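Local coordinates for protein probable acetolactate synthase isozyme III (Small subunit) (Nitrosomonas europaea ATCC 19718, PDB 2PC6) that is probably the small, regulatory subunit of a two-subunit enzyme, built from an ACT domain and a second domain of the ACT clan, at residues 6-11 against 47-52; 19-24 against 64-69; 82-87 against 156-161. All coordinates share one frame; numbering follows the deposited sequence.

Contact 1 of 3, residues 6-11 against 47-52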
ATOM      1  N   ILE A   6       3.291  13.632   4.366  1.00 54.67           N
ATOM      2  CA  ILE A   6       2.493  12.419   4.365  1.00 54.53           C
ATOM      3  C   ILE A   6       1.151  12.962   4.723  1.00 54.63           C
ATOM      4  O   ILE A   6       0.946  13.374   5.850  1.00 55.69           O
ATOM      5  CB  ILE A   6       2.956  11.434   5.461  1.00 54.43           C
ATOM      6  CG1 ILE A   6       4.431  11.013   5.257  1.00 53.03           C
ATOM      7  CG2 ILE A   6       2.038  10.222   5.522  1.00 54.68           C
ATOM      8  CD1 ILE A   6       5.083  10.366   6.458  1.00 49.78           C
ATOM      9  N   ILE A   7       0.280  13.065   3.729  1.00 54.53           N
ATOM     10  CA  ILE A   7      -1.131  13.385   3.911  1.00 53.65           C
ATOM     11  C   ILE A   7      -1.983  12.107   4.153  1.00 54.17           C
ATOM     12  O   ILE A   7      -1.874  11.084   3.438  1.00 53.58           O
ATOM     13  CB  ILE A   7      -1.665  14.202   2.734  1.00 53.02           C
ATOM     14  CG1 ILE A   7      -1.240  15.659   2.890  1.00 53.80           C
ATOM     15  CG2 ILE A   7      -3.137  14.196   2.731  1.00 51.06           C
ATOM     16  CD1 ILE A   7      -0.134  16.091   2.004  1.00 54.61           C
ATOM     17  N   SER A   8      -2.814  12.205   5.186  1.00 54.12           N
ATOM     18  CA  SER A   8      -3.699  11.162   5.634  1.00 54.00           C
ATOM     19  C   SER A   8      -5.132  11.644   5.491  1.00 54.86           C
ATOM     20  O   SER A   8      -5.479  12.746   5.942  1.00 55.07           O
ATOM     21  CB  SER A   8      -3.451  10.959   7.111  1.00 53.69           C
ATOM     22  OG  SER A   8      -3.330   9.589   7.407  1.00 54.92           O
ATOM     23  N   LEU A   9      -5.992  10.838   4.887  1.00 55.21           N
ATOM     24  CA  LEU A   9      -7.364  11.280   4.767  1.00 55.04           C
ATOM     25  C   LEU A   9      -8.390  10.160   4.829  1.00 55.40           C
ATOM     26  O   LEU A   9      -8.092   8.994   4.541  1.00 55.01           O
ATOM     27  CB  LEU A   9      -7.552  12.213   3.563  1.00 55.11           C
ATOM     28  CG  LEU A   9      -7.051  11.837   2.175  1.00 54.51           C
ATOM     29  CD1 LEU A   9      -8.167  11.078   1.513  1.00 57.62           C
ATOM     30  CD2 LEU A   9      -6.754  13.072   1.340  1.00 52.57           C
ATOM     31  N   LEU A  10      -9.569  10.546   5.310  1.00 55.46           N
ATOM     32  CA  LEU A  10     -10.726   9.715   5.342  1.00 56.11           C
ATOM     33  C   LEU A  10     -11.612  10.051   4.140  1.00 56.70           C
ATOM     34  O   LEU A  10     -11.911  11.217   3.857  1.00 56.76           O
ATOM     35  CB  LEU A  10     -11.500   9.928   6.645  1.00 56.05           C
ATOM     36  CG  LEU A  10     -11.157   9.143   7.926  1.00 57.30           C
ATOM     37  CD1 LEU A  10     -12.144   9.482   9.008  1.00 57.13           C
ATOM     38  CD2 LEU A  10     -11.063   7.606   7.760  1.00 57.63           C
HETATM   39  N   MSE A  11     -12.037   9.032   3.421  1.00 57.66           N
HETATM   40  CA  MSE A  11     -12.974   9.301   2.359  1.00 59.16           C
HETATM   41  C   MSE A  11     -14.012   8.258   2.120  1.00 58.66           C
HETATM   42  O   MSE A  11     -13.824   7.089   2.450  1.00 58.54           O
HETATM   43  CB  MSE A  11     -12.257   9.621   1.064  1.00 60.21           C
HETATM   44  CG  MSE A  11     -11.051   8.802   0.760  1.00 64.45           C
HETATM   45 SE   MSE A  11     -11.056   8.867  -1.163  1.00 79.50          SE
HETATM   46  CE  MSE A  11     -11.568   6.902  -1.653  1.00 73.33           C
ATOM     47  N   ARG A  47      -9.319   4.900   4.179  1.00 54.71           N
ATOM     48  CA  ARG A  47      -8.233   5.706   4.741  1.00 54.46           C
ATOM     49  C   ARG A  47      -7.155   5.792   3.690  1.00 54.55           C
ATOM     50  O   ARG A  47      -6.660   4.797   3.175  1.00 54.27           O
ATOM     51  CB  ARG A  47      -7.693   5.063   6.034  1.00 54.79           C
ATOM     52  CG  ARG A  47      -6.395   5.667   6.629  1.00 53.72           C
ATOM     53  CD  ARG A  47      -6.727   6.881   7.456  1.00 54.16           C
ATOM     54  NE  ARG A  47      -5.579   7.531   8.108  1.00 53.04           N
ATOM     55  CZ  ARG A  47      -5.406   7.609   9.429  1.00 50.87           C
ATOM     56  NH1 ARG A  47      -6.268   7.046  10.264  1.00 50.19           N
ATOM     57  NH2 ARG A  47      -4.367   8.250   9.927  1.00 48.45           N
HETATM   58  N   MSE A  48      -6.807   7.000   3.329  1.00 55.28           N
HETATM   59  CA  MSE A  48      -5.803   7.141   2.321  1.00 55.41           C
HETATM   60  C   MSE A  48      -4.597   7.760   2.939  1.00 54.49           C
HETATM   61  O   MSE A  48      -4.700   8.719   3.711  1.00 54.17           O
HETATM   62  CB  MSE A  48      -6.298   8.015   1.191  1.00 55.77           C
HETATM   63  CG  MSE A  48      -5.276   8.224   0.098  1.00 60.73           C
HETATM   64 SE   MSE A  48      -6.056   9.265  -1.412  1.00 75.05          SE
HETATM   65  CE  MSE A  48      -7.604   8.067  -1.870  1.00 65.55           C
ATOM     66  N   THR A  49      -3.453   7.209   2.575  1.00 53.50           N
ATOM     67  CA  THR A  49      -2.201   7.810   2.913  1.00 52.95           C
ATOM     68  C   THR A  49      -1.510   8.148   1.608  1.00 51.92           C
ATOM     69  O   THR A  49      -1.198   7.269   0.815  1.00 51.32           O
ATOM     70  CB  THR A  49      -1.320   6.863   3.746  1.00 53.57           C
ATOM     71  OG1 THR A  49      -2.070   6.396   4.876  1.00 54.82           O
ATOM     72  CG2 THR A  49      -0.117   7.592   4.210  1.00 50.95           C
ATOM     73  N   LEU A  50      -1.252   9.425   1.430  1.00 50.37           N
ATOM     74  CA  LEU A  50      -0.646   9.906   0.254  1.00 51.33           C
ATOM     75  C   LEU A  50       0.655  10.677   0.580  1.00 52.17           C
ATOM     76  O   LEU A  50       0.705  11.473   1.535  1.00 52.46           O
ATOM     77  CB  LEU A  50      -1.659  10.841  -0.368  1.00 51.96           C
ATOM     78  CG  LEU A  50      -1.390  11.441  -1.714  1.00 53.65           C
ATOM     79  CD1 LEU A  50      -2.725  11.937  -2.159  1.00 56.25           C
ATOM     80  CD2 LEU A  50      -0.393  12.599  -1.572  1.00 56.28           C
ATOM     81  N   VAL A  51       1.705  10.446  -0.200  1.00 51.52           N
ATOM     82  CA  VAL A  51       2.944  11.170  -0.006  1.00 51.40           C
ATOM     83  C   VAL A  51       3.128  12.111  -1.174  1.00 51.17           C
ATOM     84  O   VAL A  51       3.048  11.696  -2.325  1.00 50.03           O
ATOM     85  CB  VAL A  51       4.170  10.233   0.047  1.00 51.68           C
ATOM     86  CG1 VAL A  51       5.454  11.040   0.057  1.00 50.75           C
ATOM     87  CG2 VAL A  51       4.084   9.311   1.234  1.00 51.94           C
ATOM     88  N   THR A  52       3.394  13.376  -0.858  1.00 51.60           N
ATOM     89  CA  THR A  52       3.695  14.375  -1.874  1.00 52.05           C
ATOM     90  C   THR A  52       4.966  15.199  -1.546  1.00 53.11           C
ATOM     91  O   THR A  52       5.411  15.284  -0.383  1.00 52.48           O
ATOM     92  CB  THR A  52       2.459  15.258  -2.191  1.00 52.27           C
ATOM     93  OG1 THR A  52       2.736  16.054  -3.357  1.00 53.54           O
ATOM     94  CG2 THR A  52       2.040  16.162  -0.991  1.00 50.58           C
TER
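In the antiparallel sheet of the ACT domain, Ile7 and Leu9 of strand 3-12 face Leu50 and Met48 of strand 45-54 as hydrogen-bonded pairs. Each pair is closed by two backbone bonds: Ile7 N to Leu50 O and Leu50 N to Ile7 O in one, Leu9 N to Met48 O and Met48 N to Leu9 O in the other. Ile6-Val51, Ser8-Thr49 and Leu10-Arg47 form the non-hydrogen-bonded pairs. Side chains of these three pairs share one sheet face. There Arg47 grips Ser8 side-on, giving NH2 to Ser8 OG at 3.0 Å and NE to the same OG at 3.1 Å. The oxygen lies at the guanidinium edge, 10° out of its plane, and two N-H groups converge on this one buried hydroxyl. The far nitrogen, NH1, makes a salt bridge to Glu147 of the second subunit, which probably helps hold the guanidinium in place. Next to Ser8, Ile6 CG2 rests on Thr49 CG2 at 3.6 Å, the two side chains lying side by side. The face bearing Leu9 and Met48 is apolar and is covered by Leu18, Val21 and Phe25 of helix 17-28. Met48 CB meets Leu9 CD1 at 3.6 Å. A bend at chi3 (-57°) sets CE of Met48 against SE of Met11, both selenomethionines, at 3.6 Å. Ile7 CD1 reaches Thr52 CG2 at 3.7 Å, while Thr52 OG1 bonds to Asn31 O. Two neighbouring central strands under a helical cover are characteristic of the ferredoxin-like ACT fold, with strand order 2-3-1-4.

Contact 2 of 3, residues 19-24 against 64-69; sequences SRVAGL and KQLNKL. With CA (calcium ion), chain E.
Beside a calcium site, the two helices of the ACT domain meet through Leu24 and Val21 of helix 17-28, Gln65 and Leu66 of helix 56-68, and Leu69 just after it. The short helical segments run roughly antiparallel at 153°, their axes 10.7 Å apart, and large side chains span the gap. Leu24 is the side chain most covered by the other segment: its CG is anti to the backbone N (chi1 -180°), and its CD1 comes to 3.6 Å from Gln65 O and 3.9 Å from Leu69 CD1. The amide nitrogen NE2 of Gln65 comes to 3.7 Å from Leu24 CG, while OE1 is held by the hydroxyl of Tyr30. Val21 sends its two methyls to different partners. CG2 meets Leu69 CD1 at 3.7 Å, and CG1 meets Leu66 CD2 at 4.0 Å, where the two side chains cross at about a right angle. In the ferredoxin-like fold both helices lie on one face of the sheet, and Val21 and Leu66 pack down onto strand 72-77, at Val72 and Leu75. At the C-terminal end of helix 56-68 and just beyond it, backbone carbonyls bind the metal: Asn67 O at 2.4 Å and Leu69 O at 2.5 Å from the calcium ion. Two waters and Val72 O add three more ligands. Leu69 thus serves both sides, its side chain packed between the helices and its carbonyl on calcium. Arg20 forms a salt bridge with Glu71, which lies between the ligands Leu69 and Val72 in the chain. Where the two subunits meet, Ser19 O accepts a hydrogen bond from Ser19 OG of the second subunit.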
ATOM      1  N   SER A  19     -10.621   8.396  -8.239  1.00 53.30           N
ATOM      2  CA  SER A  19     -10.293   9.049  -9.509  1.00 52.88           C
ATOM      3  C   SER A  19     -10.421  10.587  -9.400  1.00 52.05           C
ATOM      4  O   SER A  19      -9.685  11.319 -10.066  1.00 52.72           O
ATOM      5  CB  SER A  19     -11.154   8.538 -10.672  1.00 52.70           C
ATOM      6  OG  SER A  19     -12.430   9.129 -10.547  1.00 51.93           O
ATOM      7  N   ARG A  20     -11.344  11.066  -8.560  1.00 50.57           N
ATOM      8  CA  ARG A  20     -11.472  12.505  -8.333  1.00 50.30           C
ATOM      9  C   ARG A  20     -10.313  13.093  -7.499  1.00 50.06           C
ATOM     10  O   ARG A  20      -9.851  14.206  -7.769  1.00 49.88           O
ATOM     11  CB  ARG A  20     -12.843  12.851  -7.741  1.00 48.64           C
ATOM     12  CG  ARG A  20     -13.906  12.881  -8.834  1.00 50.18           C
ATOM     13  CD  ARG A  20     -15.338  13.217  -8.319  1.00 48.04           C
ATOM     14  NE  ARG A  20     -15.962  12.073  -7.660  1.00 48.83           N
ATOM     15  CZ  ARG A  20     -16.609  11.101  -8.314  1.00 50.73           C
ATOM     16  NH1 ARG A  20     -16.693  11.124  -9.648  1.00 47.87           N
ATOM     17  NH2 ARG A  20     -17.162  10.090  -7.637  1.00 49.92           N
ATOM     18  N   VAL A  21      -9.850  12.352  -6.493  1.00 49.67           N
ATOM     19  CA  VAL A  21      -8.715  12.776  -5.728  1.00 49.86           C
ATOM     20  C   VAL A  21      -7.461  12.773  -6.618  1.00 50.78           C
ATOM     21  O   VAL A  21      -6.655  13.703  -6.565  1.00 50.57           O
ATOM     22  CB  VAL A  21      -8.554  11.927  -4.467  1.00 50.68           C
ATOM     23  CG1 VAL A  21      -7.138  12.096  -3.854  1.00 47.91           C
ATOM     24  CG2 VAL A  21      -9.642  12.340  -3.469  1.00 49.76           C
ATOM     25  N   ALA A  22      -7.319  11.772  -7.487  1.00 51.30           N
ATOM     26  CA  ALA A  22      -6.126  11.725  -8.349  1.00 51.02           C
ATOM     27  C   ALA A  22      -6.233  12.768  -9.435  1.00 51.35           C
ATOM     28  O   ALA A  22      -5.193  13.315  -9.859  1.00 52.06           O
ATOM     29  CB  ALA A  22      -5.902  10.344  -8.928  1.00 50.69           C
ATOM     30  N   GLY A  23      -7.464  13.084  -9.862  1.00 50.13           N
ATOM     31  CA  GLY A  23      -7.652  14.094 -10.891  1.00 49.07           C
ATOM     32  C   GLY A  23      -7.234  15.490 -10.432  1.00 49.34           C
ATOM     33  O   GLY A  23      -6.591  16.256 -11.163  1.00 49.82           O
ATOM     34  N   LEU A  24      -7.599  15.826  -9.206  1.00 49.82           N
ATOM     35  CA  LEU A  24      -7.214  17.097  -8.590  1.00 50.01           C
ATOM     36  C   LEU A  24      -5.673  17.325  -8.642  1.00 49.85           C
ATOM     37  O   LEU A  24      -5.235  18.388  -9.053  1.00 49.35           O
ATOM     38  CB  LEU A  24      -7.767  17.145  -7.159  1.00 50.15           C
ATOM     39  CG  LEU A  24      -7.531  18.364  -6.268  1.00 51.68           C
ATOM     40  CD1 LEU A  24      -8.552  18.385  -5.138  1.00 52.76           C
ATOM     41  CD2 LEU A  24      -6.119  18.337  -5.698  1.00 50.34           C
ATOM     42  N   LYS A  64      -5.831  22.565   0.946  1.00 53.60           N
ATOM     43  CA  LYS A  64      -7.010  23.386   0.827  1.00 53.99           C
ATOM     44  C   LYS A  64      -7.938  22.743  -0.221  1.00 53.90           C
ATOM     45  O   LYS A  64      -9.095  22.425   0.093  1.00 53.67           O
ATOM     46  CB  LYS A  64      -6.655  24.851   0.512  1.00 54.22           C
ATOM     47  N   GLN A  65      -7.428  22.494  -1.431  1.00 53.73           N
ATOM     48  CA  GLN A  65      -8.286  21.912  -2.472  1.00 54.03           C
ATOM     49  C   GLN A  65      -8.862  20.552  -2.075  1.00 53.17           C
ATOM     50  O   GLN A  65     -10.006  20.256  -2.412  1.00 53.27           O
ATOM     51  CB  GLN A  65      -7.580  21.766  -3.812  1.00 54.41           C
ATOM     52  CG  GLN A  65      -7.398  23.022  -4.630  1.00 57.47           C
ATOM     53  CD  GLN A  65      -6.419  22.747  -5.782  1.00 63.04           C
ATOM     54  OE1 GLN A  65      -5.261  23.200  -5.774  1.00 64.39           O
ATOM     55  NE2 GLN A  65      -6.859  21.926  -6.735  1.00 64.93           N
ATOM     56  N   LEU A  66      -8.097  19.725  -1.371  1.00 52.03           N
ATOM     57  CA  LEU A  66      -8.616  18.396  -1.038  1.00 51.38           C
ATOM     58  C   LEU A  66      -9.822  18.453  -0.106  1.00 51.14           C
ATOM     59  O   LEU A  66     -10.788  17.703  -0.278  1.00 50.62           O
ATOM     60  CB  LEU A  66      -7.527  17.495  -0.452  1.00 50.87           C
ATOM     61  CG  LEU A  66      -6.611  16.753  -1.413  1.00 48.57           C
ATOM     62  CD1 LEU A  66      -5.377  16.298  -0.673  1.00 45.12           C
ATOM     63  CD2 LEU A  66      -7.325  15.585  -1.940  1.00 46.04           C
ATOM     64  N   ASN A  67      -9.753  19.339   0.883  1.00 51.48           N
ATOM     65  CA  ASN A  67     -10.831  19.469   1.858  1.00 52.26           C
ATOM     66  C   ASN A  67     -12.131  19.904   1.213  1.00 52.25           C
ATOM     67  O   ASN A  67     -13.189  19.526   1.693  1.00 51.89           O
ATOM     68  CB  ASN A  67     -10.455  20.407   3.011  1.00 52.39           C
ATOM     69  CG  ASN A  67      -9.877  19.656   4.195  1.00 54.35           C
ATOM     70  OD1 ASN A  67      -8.816  20.027   4.739  1.00 57.11           O
ATOM     71  ND2 ASN A  67     -10.564  18.583   4.607  1.00 53.87           N
ATOM     72  N   LYS A  68     -12.024  20.668   0.121  1.00 52.37           N
ATOM     73  CA  LYS A  68     -13.165  21.159  -0.618  1.00 53.18           C
ATOM     74  C   LYS A  68     -13.970  20.017  -1.241  1.00 52.97           C
ATOM     75  O   LYS A  68     -15.197  20.148  -1.370  1.00 53.23           O
ATOM     76  CB  LYS A  68     -12.749  22.156  -1.725  1.00 53.65           C
ATOM     77  CG  LYS A  68     -12.745  23.634  -1.323  1.00 54.60           C
ATOM     78  N   LEU A  69     -13.296  18.932  -1.652  1.00 51.66           N
ATOM     79  CA  LEU A  69     -13.986  17.778  -2.228  1.00 50.64           C
ATOM     80  C   LEU A  69     -14.965  17.252  -1.207  1.00 50.45           C
ATOM     81  O   LEU A  69     -14.600  17.107  -0.060  1.00 49.78           O
ATOM     82  CB  LEU A  69     -12.996  16.666  -2.593  1.00 50.45           C
ATOM     83  CG  LEU A  69     -11.897  16.952  -3.615  1.00 50.47           C
ATOM     84  CD1 LEU A  69     -11.037  15.735  -3.858  1.00 48.02           C
ATOM     85  CD2 LEU A  69     -12.485  17.467  -4.951  1.00 50.91           C
TER
HETATM   86 CA    CA E 301     -14.758  17.842   2.356  1.00 73.11          CA
HETATM   87  O   HOH W   1     -15.827  19.193   3.821  1.00 74.64           O
HETATM   88  O   HOH W   2     -16.927  16.810   2.940  1.00 58.40           O

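Contact 3 of 3, residues 82-87 against 156-161; sequences GYVERE and LSRGER
Gly82 O is held by two hydrogen bonds, from Arg158 N at 3.0 Å and from a water at 2.6 Å, and it also receives a CA-H...O contact from Ser157. Arg158 N stands well above the carbonyl plane, 60° out of it. The water in turn accepts a bond from Ser157 OG, bridging the two segments. In the second ferredoxin-like sheet, the start of strand 83-94 pairs antiparallel with the end of strand 145-157, the outermost strand on that side within this chain. Val84 and Leu156 are the hydrogen-bonded pair: Val84 N to Leu156 O measures 2.7 Å and lies almost straight ahead of the carbonyl, at 171°, and Leu156 N returns a bond to Val84 O. Tyr83 and Ser157 make the neighbouring non-hydrogen-bonded pair, in which the backbones come close, CA to CA 4.0 Å, while the side chains diverge. Tyr83 CB also nears Leu156 O, at 3.2 Å. After Ser157 the chain leaves the strand in a type II' turn from Arg158 to Arg161, with Gly159 at its second position in a positive-phi conformation. The second subunit secures the strand end and the turn: its Lys92 bonds to Ser157 O and Gly159 O, its Asp116 to Gly159 N, and its Arg94 forms a salt bridge with Glu160. Arg158 stretches back over strand 83-94, its chain extended from CG to NE, and NH1 hydrogen-bonds to Ile115 O of the second subunit. The side chains of Arg158 and Val84 cross at about a right angle. Val84 CG1, anti to the carbonyl carbon (chi1 -69°), approaches one face of the guanidinium, offset toward the rim, and comes to 3.2 Å from Arg158 NH1.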
ATOM      1  N   GLY A  82       3.510  13.935  15.817  1.00 51.88           N
ATOM      2  CA  GLY A  82       4.138  12.619  15.983  1.00 50.67           C
ATOM      3  C   GLY A  82       3.364  11.572  15.150  1.00 49.78           C
ATOM      4  O   GLY A  82       2.137  11.637  15.053  1.00 49.68           O
ATOM      5  N   TYR A  83       4.060  10.639  14.508  1.00 48.73           N
ATOM      6  CA  TYR A  83       3.379   9.606  13.705  1.00 47.82           C
ATOM      7  C   TYR A  83       4.234   8.360  13.583  1.00 47.14           C
ATOM      8  O   TYR A  83       5.428   8.349  13.934  1.00 47.45           O
ATOM      9  CB  TYR A  83       3.015  10.140  12.316  1.00 47.72           C
ATOM     10  CG  TYR A  83       4.229  10.445  11.496  1.00 49.26           C
ATOM     11  CD1 TYR A  83       4.763   9.479  10.642  1.00 49.46           C
ATOM     12  CD2 TYR A  83       4.872  11.680  11.596  1.00 48.98           C
ATOM     13  CE1 TYR A  83       5.877   9.734   9.904  1.00 50.21           C
ATOM     14  CE2 TYR A  83       6.002  11.957  10.864  1.00 49.25           C
ATOM     15  CZ  TYR A  83       6.498  10.976  10.013  1.00 51.82           C
ATOM     16  OH  TYR A  83       7.638  11.196   9.278  1.00 52.77           O
ATOM     17  N   VAL A  84       3.627   7.288  13.117  1.00 46.15           N
ATOM     18  CA  VAL A  84       4.404   6.131  12.790  1.00 45.34           C
ATOM     19  C   VAL A  84       4.105   5.762  11.375  1.00 45.14           C
ATOM     20  O   VAL A  84       2.970   5.847  10.947  1.00 44.93           O
ATOM     21  CB  VAL A  84       4.080   4.960  13.685  1.00 45.20           C
ATOM     22  CG1 VAL A  84       4.562   5.244  15.032  1.00 45.81           C
ATOM     23  CG2 VAL A  84       2.597   4.723  13.725  1.00 44.87           C
ATOM     24  N   GLU A  85       5.128   5.359  10.634  1.00 45.70           N
ATOM     25  CA  GLU A  85       4.862   4.900   9.285  1.00 46.57           C
ATOM     26  C   GLU A  85       5.600   3.618   8.985  1.00 46.38           C
ATOM     27  O   GLU A  85       6.678   3.360   9.542  1.00 46.09           O
ATOM     28  CB  GLU A  85       5.070   5.997   8.209  1.00 46.00           C
ATOM     29  CG  GLU A  85       6.496   6.435   8.057  1.00 46.64           C
ATOM     30  CD  GLU A  85       7.326   5.545   7.116  1.00 49.68           C
ATOM     31  OE1 GLU A  85       6.732   4.818   6.260  1.00 51.62           O
ATOM     32  OE2 GLU A  85       8.584   5.587   7.242  1.00 48.83           O
ATOM     33  N   ARG A  86       4.963   2.820   8.124  1.00 46.81           N
ATOM     34  CA  ARG A  86       5.507   1.560   7.651  1.00 47.35           C
ATOM     35  C   ARG A  86       5.171   1.382   6.220  1.00 47.87           C
ATOM     36  O   ARG A  86       4.152   1.867   5.738  1.00 48.99           O
ATOM     37  CB  ARG A  86       4.999   0.357   8.459  1.00 47.55           C
ATOM     38  CG  ARG A  86       5.520   0.324   9.905  1.00 44.47           C
ATOM     39  CD  ARG A  86       7.028   0.272   9.948  1.00 41.90           C
ATOM     40  NE  ARG A  86       7.533   0.037  11.319  1.00 42.45           N
ATOM     41  CZ  ARG A  86       7.765   1.026  12.181  1.00 42.10           C
ATOM     42  NH1 ARG A  86       7.521   2.268  11.789  1.00 42.80           N
ATOM     43  NH2 ARG A  86       8.212   0.796  13.431  1.00 39.28           N
ATOM     44  N   GLU A  87       6.060   0.709   5.519  1.00 48.14           N
ATOM     45  CA  GLU A  87       5.767   0.341   4.172  1.00 48.92           C
ATOM     46  C   GLU A  87       6.087  -1.120   4.011  1.00 48.15           C
ATOM     47  O   GLU A  87       6.963  -1.650   4.708  1.00 47.90           O
ATOM     48  CB  GLU A  87       6.648   1.159   3.259  1.00 50.03           C
ATOM     49  CG  GLU A  87       6.190   1.122   1.804  1.00 54.23           C
ATOM     50  CD  GLU A  87       7.000   2.101   0.957  1.00 62.42           C
ATOM     51  OE1 GLU A  87       7.870   2.841   1.545  1.00 64.39           O
ATOM     52  OE2 GLU A  87       6.758   2.129  -0.283  1.00 64.61           O
ATOM     53  N   LEU A 156      -0.022   6.361  10.953  1.00 44.71           N
ATOM     54  CA  LEU A 156      -0.999   6.787  11.941  1.00 44.85           C
ATOM     55  C   LEU A 156      -0.294   7.814  12.826  1.00 45.13           C
ATOM     56  O   LEU A 156       0.944   7.776  12.945  1.00 45.72           O
ATOM     57  CB  LEU A 156      -1.494   5.605  12.785  1.00 43.77           C
ATOM     58  CG  LEU A 156      -2.345   4.509  12.122  1.00 45.08           C
ATOM     59  CD1 LEU A 156      -2.746   3.376  13.107  1.00 41.39           C
ATOM     60  CD2 LEU A 156      -3.590   5.151  11.449  1.00 44.29           C
ATOM     61  N   SER A 157      -1.059   8.732  13.409  1.00 44.75           N
ATOM     62  CA  SER A 157      -0.555   9.624  14.442  1.00 46.07           C
ATOM     63  C   SER A 157      -0.126   8.837  15.679  1.00 46.69           C
ATOM     64  O   SER A 157      -0.659   7.753  15.931  1.00 47.19           O
ATOM     65  CB  SER A 157      -1.656  10.586  14.821  1.00 45.98           C
ATOM     66  OG  SER A 157      -1.884  11.509  13.748  1.00 47.44           O
ATOM     67  N   ARG A 158       0.846   9.352  16.425  1.00 47.33           N
ATOM     68  CA  ARG A 158       1.238   8.735  17.690  1.00 48.72           C
ATOM     69  C   ARG A 158       0.204   9.018  18.726  1.00 48.41           C
ATOM     70  O   ARG A 158      -0.378  10.085  18.729  1.00 49.27           O
ATOM     71  CB  ARG A 158       2.594   9.247  18.218  1.00 48.46           C
ATOM     72  CG  ARG A 158       3.783   8.493  17.603  1.00 52.90           C
ATOM     73  CD  ARG A 158       5.066   8.442  18.458  1.00 56.48           C
ATOM     74  NE  ARG A 158       6.205   7.966  17.650  1.00 62.07           N
ATOM     75  CZ  ARG A 158       6.516   6.677  17.389  1.00 65.67           C
ATOM     76  NH1 ARG A 158       5.804   5.674  17.900  1.00 68.13           N
ATOM     77  NH2 ARG A 158       7.566   6.371  16.615  1.00 64.99           N
ATOM     78  N   GLY A 159      -0.007   8.062  19.616  1.00 48.32           N
ATOM     79  CA  GLY A 159      -0.769   8.312  20.813  1.00 47.58           C
ATOM     80  C   GLY A 159      -2.236   8.390  20.530  1.00 47.83           C
ATOM     81  O   GLY A 159      -2.727   7.771  19.593  1.00 47.70           O
ATOM     82  N   GLU A 160      -2.925   9.152  21.363  1.00 47.59           N
ATOM     83  CA  GLU A 160      -4.362   9.294  21.299  1.00 48.62           C
ATOM     84  C   GLU A 160      -4.882   9.978  20.025  1.00 49.05           C
ATOM     85  O   GLU A 160      -6.060   9.820  19.696  1.00 49.43           O
ATOM     86  CB  GLU A 160      -4.913  10.051  22.540  1.00 47.91           C
ATOM     87  CG  GLU A 160      -4.849   9.270  23.898  1.00 49.20           C
ATOM     88  CD  GLU A 160      -5.597   7.897  23.904  1.00 49.97           C
ATOM     89  OE1 GLU A 160      -6.612   7.727  23.186  1.00 48.86           O
ATOM     90  OE2 GLU A 160      -5.161   6.982  24.645  1.00 50.07           O
ATOM     91  N   ARG A 161      -4.056  10.743  19.311  1.00 48.81           N
ATOM     92  CA  ARG A 161      -4.592  11.440  18.125  1.00 48.84           C
ATOM     93  C   ARG A 161      -5.152  10.434  17.081  1.00 48.19           C
ATOM     94  O   ARG A 161      -4.451   9.503  16.631  1.00 48.54           O
ATOM     95  CB  ARG A 161      -3.562  12.394  17.522  1.00 48.45           C
ATOM     96  CG  ARG A 161      -4.097  13.280  16.395  1.00 51.92           C
ATOM     97  CD  ARG A 161      -3.011  14.232  15.837  1.00 54.67           C
ATOM     98  NE  ARG A 161      -2.008  14.497  16.871  1.00 58.94           N
ATOM     99  CZ  ARG A 161      -1.862  15.631  17.561  1.00 61.86           C
ATOM    100  NH1 ARG A 161      -2.643  16.700  17.330  1.00 61.09           N
ATOM    101  NH2 ARG A 161      -0.897  15.691  18.492  1.00 63.07           N
TER
HETATM  102  O   HOH W   3       0.438  12.819  13.437  1.00 47.69           O

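How the contacts relate
Contacts 1 and 2 share the two beta-alpha units of the ACT domain: strand 3-12 leads into helix 17-28, strand 45-54 into helix 56-68. Contact 1, the central strand pair, is fully buried; contacts 2 and 3 are partly buried, contact 3 ending in a largely exposed turn. Met48 SE on Val21 CG1 and Leu9 CD2 on Leu66 CD1 join contacts 1 and 2. Contact 3, in the following domain, reaches contact 1 through Arg47 with Leu156 and Ile6 with Tyr83. Contacts 1 and 3 are tied by backbone bonds, contact 1 adding apolar packing and contact 3 a water bridge; contact 2 relies on methyl packing beside calcium. Contact 3 has the most extensive links to the second subunit.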